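Local coordinates for protein carbohydrate kinase, FGGY (Novosphingobium aromaticivorans, PDB 3H6E) that probably transfers phosphate to a sugar substrate that is not identified, as expected for a member of the FGGY family of carbohydrate kinases, at residues Val10-Lys15 against Asp424-Ala429; Thr16-Ser21 against Gln33-Ile38; Val73-Gly78 against Leu231-Ala236; Tyr155-Leu160 against Val225-Gly230; Ser166-Leu171 against Val284-His289. All coordinates share one frame; numbering follows the deposited sequence.

Contact 1: Val10-Lys15 against Asp424-Ala429; sequences VIDLGK and DVSFGA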
# COMPACT_ATOMS: atom_id res chain seq x y z
N VAL A 10 -12.33 -7.05 12.23
CA VAL A 10 -11.77 -6.46 11.02
C VAL A 10 -11.79 -7.46 9.87
O VAL A 10 -11.30 -8.59 10.01
CB VAL A 10 -10.33 -5.99 11.25
CG1 VAL A 10 -9.84 -5.22 10.04
CG2 VAL A 10 -10.23 -5.14 12.51
N ILE A 11 -12.36 -7.06 8.74
CA ILE A 11 -12.33 -7.88 7.54
C ILE A 11 -11.34 -7.30 6.54
O ILE A 11 -11.56 -6.22 6.00
CB ILE A 11 -13.72 -8.01 6.90
CG1 ILE A 11 -14.56 -6.78 7.21
CG2 ILE A 11 -14.43 -9.25 7.41
CD1 ILE A 11 -16.05 -6.98 6.99
N ASP A 12 -10.24 -8.01 6.31
CA ASP A 12 -9.19 -7.54 5.42
C ASP A 12 -9.12 -8.38 4.16
O ASP A 12 -8.37 -9.35 4.09
CB ASP A 12 -7.83 -7.55 6.13
CG ASP A 12 -6.77 -6.79 5.37
OD1 ASP A 12 -6.93 -6.62 4.14
OD2 ASP A 12 -5.78 -6.35 5.99
N LEU A 13 -9.90 -7.98 3.16
CA LEU A 13 -9.97 -8.71 1.91
C LEU A 13 -8.96 -8.18 0.91
O LEU A 13 -9.30 -7.50 -0.06
CB LEU A 13 -11.40 -8.64 1.38
CG LEU A 13 -12.35 -9.04 2.52
CD1 LEU A 13 -13.72 -8.41 2.40
CD2 LEU A 13 -12.45 -10.56 2.64
N GLY A 14 -7.69 -8.51 1.15
CA GLY A 14 -6.60 -8.06 0.31
C GLY A 14 -6.56 -8.80 -1.02
O GLY A 14 -7.49 -9.53 -1.37
N LYS A 15 -5.47 -8.62 -1.75
CA LYS A 15 -5.37 -9.17 -3.09
C LYS A 15 -4.99 -10.65 -3.09
O LYS A 15 -5.53 -11.43 -3.87
CB LYS A 15 -4.39 -8.36 -3.94
CG LYS A 15 -4.50 -8.65 -5.43
CD LYS A 15 -5.96 -8.76 -5.86
CE LYS A 15 -6.10 -8.72 -7.38
NZ LYS A 15 -5.23 -9.73 -8.05
N ASP A 424 -0.06 -7.70 13.56
CA ASP A 424 -0.88 -8.25 12.50
C ASP A 424 -1.25 -7.14 11.52
O ASP A 424 -1.56 -6.01 11.93
CB ASP A 424 -2.15 -8.91 13.04
CG ASP A 424 -2.99 -9.53 11.93
OD1 ASP A 424 -2.64 -10.64 11.46
OD2 ASP A 424 -4.00 -8.91 11.54
N VAL A 425 -1.22 -7.46 10.24
CA VAL A 425 -1.43 -6.48 9.18
C VAL A 425 -2.73 -5.69 9.35
O VAL A 425 -2.86 -4.58 8.83
CB VAL A 425 -1.41 -7.15 7.79
CG1 VAL A 425 -2.75 -7.80 7.48
CG2 VAL A 425 -1.03 -6.15 6.72
N SER A 426 -3.68 -6.25 10.10
CA SER A 426 -5.02 -5.66 10.22
C SER A 426 -5.21 -4.72 11.42
O SER A 426 -6.29 -4.15 11.60
CB SER A 426 -6.09 -6.76 10.26
OG SER A 426 -6.16 -7.47 9.03
N PHE A 427 -4.17 -4.55 12.24
CA PHE A 427 -4.31 -3.75 13.45
C PHE A 427 -4.80 -2.33 13.18
O PHE A 427 -5.71 -1.84 13.85
CB PHE A 427 -3.01 -3.70 14.25
CG PHE A 427 -3.02 -2.64 15.32
CD1 PHE A 427 -3.83 -2.77 16.44
CD2 PHE A 427 -2.24 -1.50 15.20
CE1 PHE A 427 -3.85 -1.80 17.42
CE2 PHE A 427 -2.26 -0.52 16.18
CZ PHE A 427 -3.06 -0.68 17.29
N GLY A 428 -4.18 -1.68 12.20
CA GLY A 428 -4.45 -0.28 11.91
C GLY A 428 -5.89 0.14 12.08
O GLY A 428 -6.17 1.18 12.69
N ALA A 429 -6.81 -0.65 11.55
CA ALA A 429 -8.23 -0.30 11.56
C ALA A 429 -8.79 -0.02 12.96
O ALA A 429 -9.67 0.81 13.12
CB ALA A 429 -9.04 -1.39 10.88
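Polar contact between V10-K15 and D424-A429 comes down to one weak hydrogen bond. S426 OG donates to D12 OD2 at 3.3 Å, coming in alongside the aspartate so that the same OG also lies 3.3 Å from D12 CB. Two torsions put the groups there: D12 carries CG anti to its backbone N (chi1 -168°), while S426 holds OG beside its own N and anti to its carbonyl carbon. Two turns fix the backbone at S426. D424 to F427 form a type I turn, closed by F427 N to D424 O, and an Asx turn lies over it, in which S426 N reaches D424 OD2 at 3.0 Å from above the carboxylate plane.

Methyl contacts make up the rest. V10 CG1 stands 4.0 Å from A429 CB and also 4.0 Å from S426 O, its branch anti to the backbone N. V425 crosses D12 at about a right angle and brings CG1 to 3.7 Å from D12 OD2, a methyl against one carboxylate oxygen.

D12, L13 and G14 form a D-L-G sequence at the end of the first strand, consistent with the phosphate-1 hairpin of the actin-like ATPase clan; the loop belongs to the C-terminal FGGY family region, so the contact probably bridges the two domains. Strand 9-13 runs between strands 17-23 and 71-76. The loop follows strand 415-419 and leads into helix 430-433, with A429 reaching V73 and V425 reaching K19.

Contact 2: Thr16-Ser21 against Gln33-Ile38; sequences TLSKVS and QVRPSI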
# COMPACT_ATOMS: atom_id res chain seq x y z
N THR A 16 -4.06 -11.03 -2.23
CA THR A 16 -3.61 -12.42 -2.17
C THR A 16 -4.15 -13.15 -0.94
O THR A 16 -4.32 -14.38 -0.96
CB THR A 16 -2.07 -12.54 -2.22
OG1 THR A 16 -1.50 -12.09 -0.98
CG2 THR A 16 -1.51 -11.70 -3.36
N LEU A 17 -4.41 -12.41 0.13
CA LEU A 17 -4.93 -13.02 1.36
C LEU A 17 -6.13 -12.26 1.91
O LEU A 17 -6.10 -11.03 2.02
CB LEU A 17 -3.84 -13.11 2.43
CG LEU A 17 -2.73 -14.14 2.20
CD1 LEU A 17 -1.72 -14.10 3.33
CD2 LEU A 17 -3.31 -15.53 2.04
N SER A 18 -7.17 -13.00 2.26
CA SER A 18 -8.32 -12.43 2.96
C SER A 18 -8.32 -12.89 4.42
O SER A 18 -8.29 -14.08 4.70
CB SER A 18 -9.63 -12.80 2.27
OG SER A 18 -9.71 -14.19 2.02
N LYS A 19 -8.33 -11.93 5.33
CA LYS A 19 -8.21 -12.22 6.75
C LYS A 19 -9.37 -11.62 7.55
O LYS A 19 -9.68 -10.44 7.41
CB LYS A 19 -6.89 -11.66 7.30
CG LYS A 19 -5.72 -11.78 6.34
CD LYS A 19 -4.41 -11.38 7.01
CE LYS A 19 -3.21 -11.78 6.17
NZ LYS A 19 -1.92 -11.58 6.89
N VAL A 20 -10.00 -12.44 8.37
CA VAL A 20 -10.99 -11.95 9.32
C VAL A 20 -10.41 -12.09 10.73
O VAL A 20 -9.85 -13.13 11.08
CB VAL A 20 -12.31 -12.72 9.22
CG1 VAL A 20 -13.33 -12.14 10.19
CG2 VAL A 20 -12.84 -12.66 7.79
N SER A 21 -10.55 -11.03 11.52
CA SER A 21 -9.87 -10.98 12.81
C SER A 21 -10.75 -10.45 13.94
O SER A 21 -11.52 -9.51 13.76
CB SER A 21 -8.60 -10.14 12.70
OG SER A 21 -8.87 -8.88 12.09
N GLN A 33 -8.72 -15.67 11.06
CA GLN A 33 -9.06 -16.68 10.07
C GLN A 33 -8.63 -16.19 8.69
O GLN A 33 -9.01 -15.10 8.26
CB GLN A 33 -10.57 -16.96 10.09
CG GLN A 33 -11.04 -17.71 11.33
CD GLN A 33 -10.77 -19.21 11.24
OE1 GLN A 33 -11.22 -19.87 10.30
NE2 GLN A 33 -10.03 -19.74 12.21
N VAL A 34 -7.82 -16.99 8.01
CA VAL A 34 -7.29 -16.59 6.71
C VAL A 34 -7.72 -17.55 5.60
O VAL A 34 -8.36 -18.57 5.86
CB VAL A 34 -5.77 -16.48 6.73
CG1 VAL A 34 -5.31 -15.82 8.02
CG2 VAL A 34 -5.14 -17.86 6.58
N ARG A 35 -7.34 -17.22 4.37
CA ARG A 35 -7.80 -17.94 3.20
C ARG A 35 -7.32 -17.24 1.93
O ARG A 35 -7.70 -16.09 1.68
CB ARG A 35 -9.32 -18.00 3.20
CG ARG A 35 -9.94 -18.48 1.90
CD ARG A 35 -11.26 -17.78 1.66
NE ARG A 35 -12.20 -18.62 0.94
CZ ARG A 35 -13.21 -18.16 0.21
NH1 ARG A 35 -13.40 -16.86 0.09
NH2 ARG A 35 -14.02 -19.01 -0.41
N PRO A 36 -6.49 -17.92 1.14
CA PRO A 36 -5.99 -17.31 -0.10
C PRO A 36 -7.15 -16.87 -0.99
O PRO A 36 -8.23 -17.46 -0.92
CB PRO A 36 -5.22 -18.45 -0.77
CG PRO A 36 -4.86 -19.38 0.34
CD PRO A 36 -6.00 -19.30 1.32
N SER A 37 -6.93 -15.84 -1.80
CA SER A 37 -7.97 -15.34 -2.69
C SER A 37 -7.78 -15.90 -4.10
O SER A 37 -6.88 -15.47 -4.82
CB SER A 37 -7.93 -13.81 -2.74
OG SER A 37 -7.60 -13.27 -1.47
N ILE A 38 -8.62 -16.85 -4.49
CA ILE A 38 -8.53 -17.45 -5.82
C ILE A 38 -9.34 -16.64 -6.83
O ILE A 38 -10.44 -16.18 -6.53
CB ILE A 38 -8.99 -18.92 -5.83
CG1 ILE A 38 -10.46 -19.04 -6.25
CG2 ILE A 38 -8.76 -19.56 -4.46
CD1 ILE A 38 -11.00 -20.45 -6.22
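S18 turns its OG into the crowded position between backbone N and carbonyl carbon (chi1 50°), and this swings the hydroxyl onto R35 O. R35 sets CG anti to its N and bends at chi2 and chi3, so its CD passes near S18 OG while the guanidinium leads on to a salt bridge with D52. R35 O is gripped twice: S18 OG donates in the carbonyl plane at 2.8 Å, and S18 N donates from above that plane at 3.2 Å.

The frame is a beta hairpin, its two strands antiparallel at 168° between their short axes. V20 and Q33 make a hydrogen-bonded pair with both bonds present: V20 N to Q33 O and Q33 N to V20 O, each 2.8 Å and nearly straight. L17 and P36 form a non-hydrogen-bonded pair, with L17 CD2 resting 3.9 Å from P36 CA. Beyond them S37 N reaches T16 O at 3.1 Å, well above the carbonyl plane.

Strand 29-36 is the outermost strand of its sheet within the chain, and strand 17-23 lies between it and strand 9-13. On the face that carries S18, V20 and R35, helix 50-63 packs against the hairpin through T53 and W56.

Contact 3: Val73-Gly78 against Leu231-Ala236; sequences VPVGHG and LHDSNA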
# COMPACT_ATOMS: atom_id res chain seq x y z
N VAL A 73 -15.07 -3.21 11.05
CA VAL A 73 -14.44 -2.28 10.12
C VAL A 73 -13.79 -3.01 8.95
O VAL A 73 -12.93 -3.87 9.14
CB VAL A 73 -13.43 -1.35 10.82
CG1 VAL A 73 -12.77 -2.06 11.98
CG2 VAL A 73 -12.41 -0.81 9.82
N PRO A 74 -14.20 -2.67 7.72
CA PRO A 74 -13.79 -3.31 6.46
C PRO A 74 -12.48 -2.76 5.93
O PRO A 74 -12.21 -1.57 6.07
CB PRO A 74 -14.93 -2.95 5.49
CG PRO A 74 -15.96 -2.20 6.32
CD PRO A 74 -15.23 -1.64 7.48
N VAL A 75 -11.69 -3.63 5.31
CA VAL A 75 -10.42 -3.24 4.70
C VAL A 75 -10.28 -3.93 3.34
O VAL A 75 -10.49 -5.14 3.23
CB VAL A 75 -9.22 -3.64 5.57
CG1 VAL A 75 -7.92 -3.31 4.86
CG2 VAL A 75 -9.29 -2.94 6.92
N GLY A 76 -9.94 -3.16 2.32
CA GLY A 76 -9.83 -3.70 0.98
C GLY A 76 -8.59 -3.26 0.24
O GLY A 76 -8.14 -2.12 0.37
N HIS A 77 -8.03 -4.17 -0.55
CA HIS A 77 -6.94 -3.81 -1.44
C HIS A 77 -7.46 -2.80 -2.46
O HIS A 77 -8.68 -2.69 -2.68
CB HIS A 77 -6.41 -5.06 -2.15
CG HIS A 77 -7.32 -5.58 -3.21
ND1 HIS A 77 -7.32 -5.08 -4.50
CD2 HIS A 77 -8.26 -6.56 -3.19
CE1 HIS A 77 -8.23 -5.73 -5.21
NE2 HIS A 77 -8.81 -6.63 -4.44
N GLY A 78 -6.55 -2.05 -3.07
CA GLY A 78 -6.93 -1.04 -4.04
C GLY A 78 -7.10 -1.57 -5.45
O GLY A 78 -6.98 -2.77 -5.69
N LEU A 231 -11.33 1.25 4.79
CA LEU A 231 -10.28 1.90 4.03
C LEU A 231 -9.47 0.96 3.15
O LEU A 231 -9.72 -0.24 3.10
CB LEU A 231 -9.34 2.65 4.98
CG LEU A 231 -8.91 1.93 6.26
CD1 LEU A 231 -8.00 0.75 5.96
CD2 LEU A 231 -8.22 2.90 7.20
N HIS A 232 -8.50 1.53 2.46
CA HIS A 232 -7.63 0.78 1.57
C HIS A 232 -6.57 0.01 2.37
O HIS A 232 -6.06 0.51 3.37
CB HIS A 232 -6.97 1.73 0.57
CG HIS A 232 -5.98 1.07 -0.34
ND1 HIS A 232 -4.69 1.53 -0.51
CD2 HIS A 232 -6.09 -0.03 -1.13
CE1 HIS A 232 -4.06 0.75 -1.36
NE2 HIS A 232 -4.88 -0.20 -1.75
N ASP A 233 -6.26 -1.20 1.92
CA ASP A 233 -5.18 -2.00 2.50
C ASP A 233 -4.05 -1.14 3.02
O ASP A 233 -3.78 -1.11 4.21
CB ASP A 233 -4.60 -2.97 1.46
CG ASP A 233 -5.04 -4.40 1.69
OD1 ASP A 233 -5.74 -4.65 2.69
OD2 ASP A 233 -4.70 -5.28 0.87
N SER A 234 -3.40 -0.42 2.11
CA SER A 234 -2.17 0.29 2.44
C SER A 234 -2.30 1.33 3.54
O SER A 234 -1.36 1.54 4.31
CB SER A 234 -1.56 0.93 1.19
OG SER A 234 -0.80 -0.02 0.46
N ASN A 235 -3.45 1.99 3.62
CA ASN A 235 -3.64 3.01 4.65
C ASN A 235 -3.82 2.41 6.04
O ASN A 235 -3.64 3.10 7.04
CB ASN A 235 -4.80 3.95 4.31
CG ASN A 235 -4.49 4.84 3.12
OD1 ASN A 235 -4.09 5.99 3.28
ND2 ASN A 235 -4.68 4.30 1.91
N ALA A 236 -4.18 1.13 6.10
CA ALA A 236 -4.26 0.43 7.37
C ALA A 236 -2.93 0.54 8.10
O ALA A 236 -2.88 0.87 9.28
CB ALA A 236 -4.62 -1.03 7.14
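Two neighbouring parallel strands in the central sheet of the ribonuclease H-like fold meet here, the second turning straight into a helix. P74 opens the pairing with its carbonyl: L231 N donates to P74 O at 3.2 Å, in the carbonyl plane. V75 then points its two methyls at different partners. V75 CG2 lies 4.0 Å from L231 CD1, the two side chains side by side and pointing the same way, whereas V75 CG1, anti to the backbone N, meets D233 OD1 at 3.4 Å across a right-angled crossing. G76 carries the next two bonds. G76 N donates to L231 O at 3.0 Å, nearly along the C=O axis, and G76 O takes D233 N at 2.6 Å from above the carbonyl plane. That last bond ties the backbone N of D233, just after the second strand, to the end of strand 71-76, placing the carboxylate of D233 beside the loop. H77 points away overall, yet its CB touches D233 OD2 at 3.5 Å, and the ring goes off to meet W152.

G78 N and H77 C lie at the edge of the H232 ring, near its plane, and a beta-carbon on G78 would collide with H232 NE2. H232 reaches this place with CG anti to its N, and H232 N donates to T169 OG1. The loop holds itself too: H77 ND1 donates to a lone pair of G78 O at 2.6 Å.

Contact 4: Tyr155-Leu160 against Val225-Gly230; sequences YWAWFL and VQVLAG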
# COMPACT_ATOMS: atom_id res chain seq x y z
N TYR A 155 -17.38 -1.95 -0.55
CA TYR A 155 -18.36 -2.91 -1.07
C TYR A 155 -18.78 -3.84 0.04
O TYR A 155 -19.95 -4.24 0.14
CB TYR A 155 -17.80 -3.72 -2.23
CG TYR A 155 -18.65 -4.95 -2.48
CD1 TYR A 155 -19.87 -4.85 -3.12
CD2 TYR A 155 -18.25 -6.20 -2.02
CE1 TYR A 155 -20.67 -5.96 -3.32
CE2 TYR A 155 -19.04 -7.32 -2.22
CZ TYR A 155 -20.24 -7.19 -2.87
OH TYR A 155 -21.04 -8.29 -3.09
N TRP A 156 -17.83 -4.20 0.89
CA TRP A 156 -18.08 -5.15 1.95
C TRP A 156 -18.86 -4.52 3.08
O TRP A 156 -19.62 -5.20 3.78
CB TRP A 156 -16.75 -5.76 2.41
CG TRP A 156 -16.13 -6.54 1.31
CD1 TRP A 156 -15.03 -6.21 0.58
CD2 TRP A 156 -16.62 -7.77 0.76
NE1 TRP A 156 -14.79 -7.17 -0.37
CE2 TRP A 156 -15.75 -8.14 -0.28
CE3 TRP A 156 -17.71 -8.61 1.06
CZ2 TRP A 156 -15.93 -9.31 -1.02
CZ3 TRP A 156 -17.88 -9.76 0.33
CH2 TRP A 156 -17.00 -10.10 -0.71
N ALA A 157 -18.70 -3.21 3.25
CA ALA A 157 -19.47 -2.48 4.25
C ALA A 157 -20.93 -2.29 3.81
O ALA A 157 -21.78 -1.94 4.61
CB ALA A 157 -18.82 -1.13 4.56
N TRP A 158 -21.20 -2.54 2.53
CA TRP A 158 -22.56 -2.47 2.00
C TRP A 158 -23.16 -3.87 2.00
O TRP A 158 -24.38 -4.04 2.04
CB TRP A 158 -22.56 -1.88 0.59
CG TRP A 158 -23.79 -2.19 -0.22
CD1 TRP A 158 -24.87 -1.38 -0.41
CD2 TRP A 158 -24.06 -3.40 -0.95
NE1 TRP A 158 -25.79 -2.00 -1.22
CE2 TRP A 158 -25.32 -3.24 -1.56
CE3 TRP A 158 -23.35 -4.59 -1.15
CZ2 TRP A 158 -25.90 -4.23 -2.36
CZ3 TRP A 158 -23.93 -5.58 -1.94
CH2 TRP A 158 -25.19 -5.39 -2.53
N PHE A 159 -22.28 -4.86 1.94
CA PHE A 159 -22.66 -6.26 2.00
C PHE A 159 -23.30 -6.57 3.35
O PHE A 159 -24.21 -7.39 3.44
CB PHE A 159 -21.41 -7.13 1.81
CG PHE A 159 -21.68 -8.60 1.71
CD1 PHE A 159 -21.95 -9.19 0.49
CD2 PHE A 159 -21.64 -9.40 2.84
CE1 PHE A 159 -22.20 -10.54 0.39
CE2 PHE A 159 -21.88 -10.76 2.75
CZ PHE A 159 -22.16 -11.33 1.52
N LEU A 160 -22.83 -5.88 4.38
CA LEU A 160 -23.29 -6.10 5.75
C LEU A 160 -24.31 -5.06 6.20
O LEU A 160 -24.83 -5.14 7.31
CB LEU A 160 -22.11 -6.03 6.72
CG LEU A 160 -20.84 -6.84 6.51
CD1 LEU A 160 -19.71 -6.25 7.35
CD2 LEU A 160 -21.06 -8.31 6.86
N VAL A 225 -24.66 -4.17 16.00
CA VAL A 225 -23.30 -4.08 15.48
C VAL A 225 -23.22 -2.95 14.46
O VAL A 225 -24.09 -2.82 13.60
CB VAL A 225 -22.86 -5.40 14.81
CG1 VAL A 225 -21.50 -5.23 14.13
CG2 VAL A 225 -22.81 -6.52 15.83
N GLN A 226 -22.18 -2.13 14.58
CA GLN A 226 -21.99 -1.01 13.67
C GLN A 226 -20.87 -1.27 12.66
O GLN A 226 -19.78 -1.70 13.03
CB GLN A 226 -21.71 0.28 14.45
CG GLN A 226 -22.85 0.70 15.37
CD GLN A 226 -24.14 1.00 14.61
OE1 GLN A 226 -25.23 0.93 15.18
NE2 GLN A 226 -24.02 1.32 13.33
N VAL A 227 -21.16 -1.01 11.39
CA VAL A 227 -20.15 -1.16 10.35
C VAL A 227 -19.56 0.19 10.00
O VAL A 227 -20.28 1.18 9.87
CB VAL A 227 -20.74 -1.80 9.09
CG1 VAL A 227 -19.63 -2.08 8.09
CG2 VAL A 227 -21.48 -3.08 9.43
N LEU A 228 -18.23 0.24 9.87
CA LEU A 228 -17.55 1.48 9.50
C LEU A 228 -17.30 1.51 8.00
O LEU A 228 -17.34 0.47 7.34
CB LEU A 228 -16.24 1.62 10.27
CG LEU A 228 -16.32 2.39 11.59
CD1 LEU A 228 -17.68 2.23 12.25
CD2 LEU A 228 -15.19 1.98 12.53
N ALA A 229 -17.04 2.70 7.46
CA ALA A 229 -16.75 2.85 6.04
C ALA A 229 -15.60 1.94 5.64
O ALA A 229 -15.69 1.20 4.67
CB ALA A 229 -16.43 4.29 5.71
N GLY A 230 -14.52 1.99 6.41
CA GLY A 230 -13.35 1.18 6.13
C GLY A 230 -12.37 1.94 5.25
O GLY A 230 -12.55 3.13 4.99
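In the ribonuclease H-like domain of this kinase, helices pack against the central beta sheet, and here the end of helix 152-159 settles on strand 226-232. Both lie in the N-terminal FGGY region. The contact is apolar and small, and V227 is its pivot. Its two methyls divide the work: V227 CG1, anti to the backbone N (chi1 -174°), comes up to A157 CB at 3.7 Å, while V227 CG2, anti to the carbonyl carbon, lies 4.1 Å from L160 CB and 4.2 Å from L160 CD1. L160 crosses the valine at about a right angle, so that the leucine flanks one branch and the alanine meets the other. An alanine in place of V227 would probably cost the helix most of this grip, since both gamma carbons that touch A157 and L160 would be gone.

A157 also leans on the strand's backbone, with A157 CB 3.5 Å from L228 O. The strand is interrupted just beyond, at A229-G230, where G230 adopts a positive phi of 92° that would jam a beta-carbon against the carbonyl O of A229. Around the contact, P74 and V208 touch A157, and I72 and L61 touch L160. Facing elsewhere, the helix builds an aromatic cluster of its own: W156 meets W152 edge-to-face, and Y155 CD2 sits 3.5 Å above the W156 ring, over its centre.

Contact 5: Ser166-Leu171 against Val284-His289; sequences SEVTSL and VNVDVH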
# COMPACT_ATOMS: atom_id res chain seq x y z
N SER A 166 -18.71 5.61 -0.43
CA SER A 166 -17.33 5.59 -0.91
C SER A 166 -16.39 6.12 0.16
O SER A 166 -16.82 6.83 1.07
CB SER A 166 -17.20 6.41 -2.20
OG SER A 166 -17.90 5.80 -3.27
N GLU A 167 -15.11 5.78 0.04
CA GLU A 167 -14.10 6.30 0.96
C GLU A 167 -12.89 6.81 0.18
O GLU A 167 -12.53 6.26 -0.86
CB GLU A 167 -13.70 5.23 1.99
CG GLU A 167 -13.00 5.78 3.22
CD GLU A 167 -11.53 6.05 2.97
OE1 GLU A 167 -10.93 5.34 2.13
OE2 GLU A 167 -10.97 6.96 3.61
N VAL A 168 -12.27 7.87 0.68
CA VAL A 168 -11.29 8.62 -0.10
C VAL A 168 -9.97 7.89 -0.41
O VAL A 168 -9.41 8.09 -1.49
CB VAL A 168 -10.99 10.00 0.55
CG1 VAL A 168 -10.06 9.85 1.73
CG2 VAL A 168 -10.40 10.95 -0.48
N THR A 169 -9.49 7.06 0.51
CA THR A 169 -8.17 6.43 0.35
C THR A 169 -8.10 5.42 -0.80
O THR A 169 -7.04 5.25 -1.40
CB THR A 169 -7.67 5.76 1.65
OG1 THR A 169 -8.49 4.63 1.97
CG2 THR A 169 -7.68 6.75 2.80
N SER A 170 -9.20 4.74 -1.08
CA SER A 170 -9.24 3.84 -2.22
C SER A 170 -9.24 4.64 -3.51
O SER A 170 -8.64 4.24 -4.50
CB SER A 170 -10.47 2.92 -2.16
OG SER A 170 -10.31 1.89 -1.20
N LEU A 171 -9.92 5.78 -3.50
CA LEU A 171 -9.99 6.66 -4.67
C LEU A 171 -8.64 7.30 -4.95
O LEU A 171 -8.31 7.61 -6.09
CB LEU A 171 -11.04 7.76 -4.47
CG LEU A 171 -12.48 7.32 -4.21
CD1 LEU A 171 -13.33 8.51 -3.77
CD2 LEU A 171 -13.09 6.64 -5.44
N VAL A 284 0.74 10.14 -5.91
CA VAL A 284 0.08 10.79 -4.79
C VAL A 284 -1.10 9.99 -4.27
O VAL A 284 -2.11 9.84 -4.95
CB VAL A 284 -0.42 12.20 -5.16
CG1 VAL A 284 -0.96 12.89 -3.91
CG2 VAL A 284 0.70 13.01 -5.79
N ASN A 285 -0.96 9.48 -3.05
CA ASN A 285 -2.05 8.83 -2.35
C ASN A 285 -2.74 9.83 -1.44
O ASN A 285 -2.38 11.01 -1.41
CB ASN A 285 -1.52 7.65 -1.54
CG ASN A 285 -0.98 6.53 -2.41
OD1 ASN A 285 -1.67 6.06 -3.32
ND2 ASN A 285 0.25 6.11 -2.15
N VAL A 286 -3.74 9.36 -0.71
CA VAL A 286 -4.54 10.21 0.15
C VAL A 286 -4.74 9.49 1.48
O VAL A 286 -4.94 8.28 1.50
CB VAL A 286 -5.91 10.50 -0.48
CG1 VAL A 286 -6.84 11.13 0.52
CG2 VAL A 286 -5.75 11.39 -1.71
N ASP A 287 -4.67 10.23 2.59
CA ASP A 287 -4.90 9.62 3.89
C ASP A 287 -6.39 9.60 4.24
O ASP A 287 -7.21 10.16 3.51
CB ASP A 287 -4.08 10.29 4.99
CG ASP A 287 -4.46 11.74 5.24
OD1 ASP A 287 -5.60 12.14 4.91
OD2 ASP A 287 -3.62 12.48 5.78
N VAL A 288 -6.73 8.95 5.34
CA VAL A 288 -8.13 8.81 5.74
C VAL A 288 -8.80 10.16 5.94
O VAL A 288 -10.02 10.26 5.99
CB VAL A 288 -8.28 7.96 7.01
CG1 VAL A 288 -7.73 6.56 6.77
CG2 VAL A 288 -7.59 8.63 8.18
N HIS A 289 -7.98 11.21 6.04
CA HIS A 289 -8.48 12.57 6.21
C HIS A 289 -8.58 13.30 4.88
O HIS A 289 -9.01 14.46 4.83
CB HIS A 289 -7.58 13.37 7.15
CG HIS A 289 -7.58 12.87 8.56
ND1 HIS A 289 -6.67 11.95 9.02
CD2 HIS A 289 -8.38 13.16 9.61
CE1 HIS A 289 -6.91 11.69 10.30
NE2 HIS A 289 -7.95 12.42 10.68
O HOH W 1 -4.54 6.78 -1.41
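A short helix, 168-171, with E167 as its N-cap, is pressed against the end of strand 282-286, bringing the N-terminal FGGY region up to the C-terminal one. E167 bends back at chi2 (-81°) after a CG anti to its N, and so carries OE1 over the first turn. There E167 OE1 takes two donors: T169 OG1 on its syn lone pair at 2.5 Å, and T169 N at 2.8 Å from above the carboxylate plane. Replacing E167 by an alanine would probably loosen the start of the helix, since the two bonds from the carboxylate to T169 would be lost.

T169 sets OG1 in the crowded position (chi1 67°), where it meets that carboxylate; T169 CG2 is thereby turned to the strand end, 3.4 Å from V286 O and 3.5 Å from V288 N. V168 likewise holds CG1 in the crowded position. V168 crosses V286 at about a right angle, both its methyls reach V286 CG1 at 3.7 Å, and V168 CG1 approaches D287 O at 3.4 Å. W178 packs beside both valines. One water spans the two segments, giving a hydrogen bond to T169 O at 2.9 Å and taking one from V286 N at 2.8 Å.

Contacts 1 to 4 share one sheet: D12 N is 2.7 Å from K19 O between contacts 1 and 2, and I11 O is 2.7 Å from V75 N between contacts 1 and 3. Contact 4 backs the same sheet through P74, whose CG lies 3.5 Å from A157 CB. Contact 5 lies off the sheet and touches contact 3, centres about 10 Å apart, with L231 CB 3.7 Å from T169 OG1; its centre is about 23 Å from that of contact 2. Contacts 1 and 3 bring D12 OD1 within 2.7 Å of D233 OD1, so a shifted pKa or a shared proton there is likely. This pair probably lies near the active-site cleft, as in related kinases.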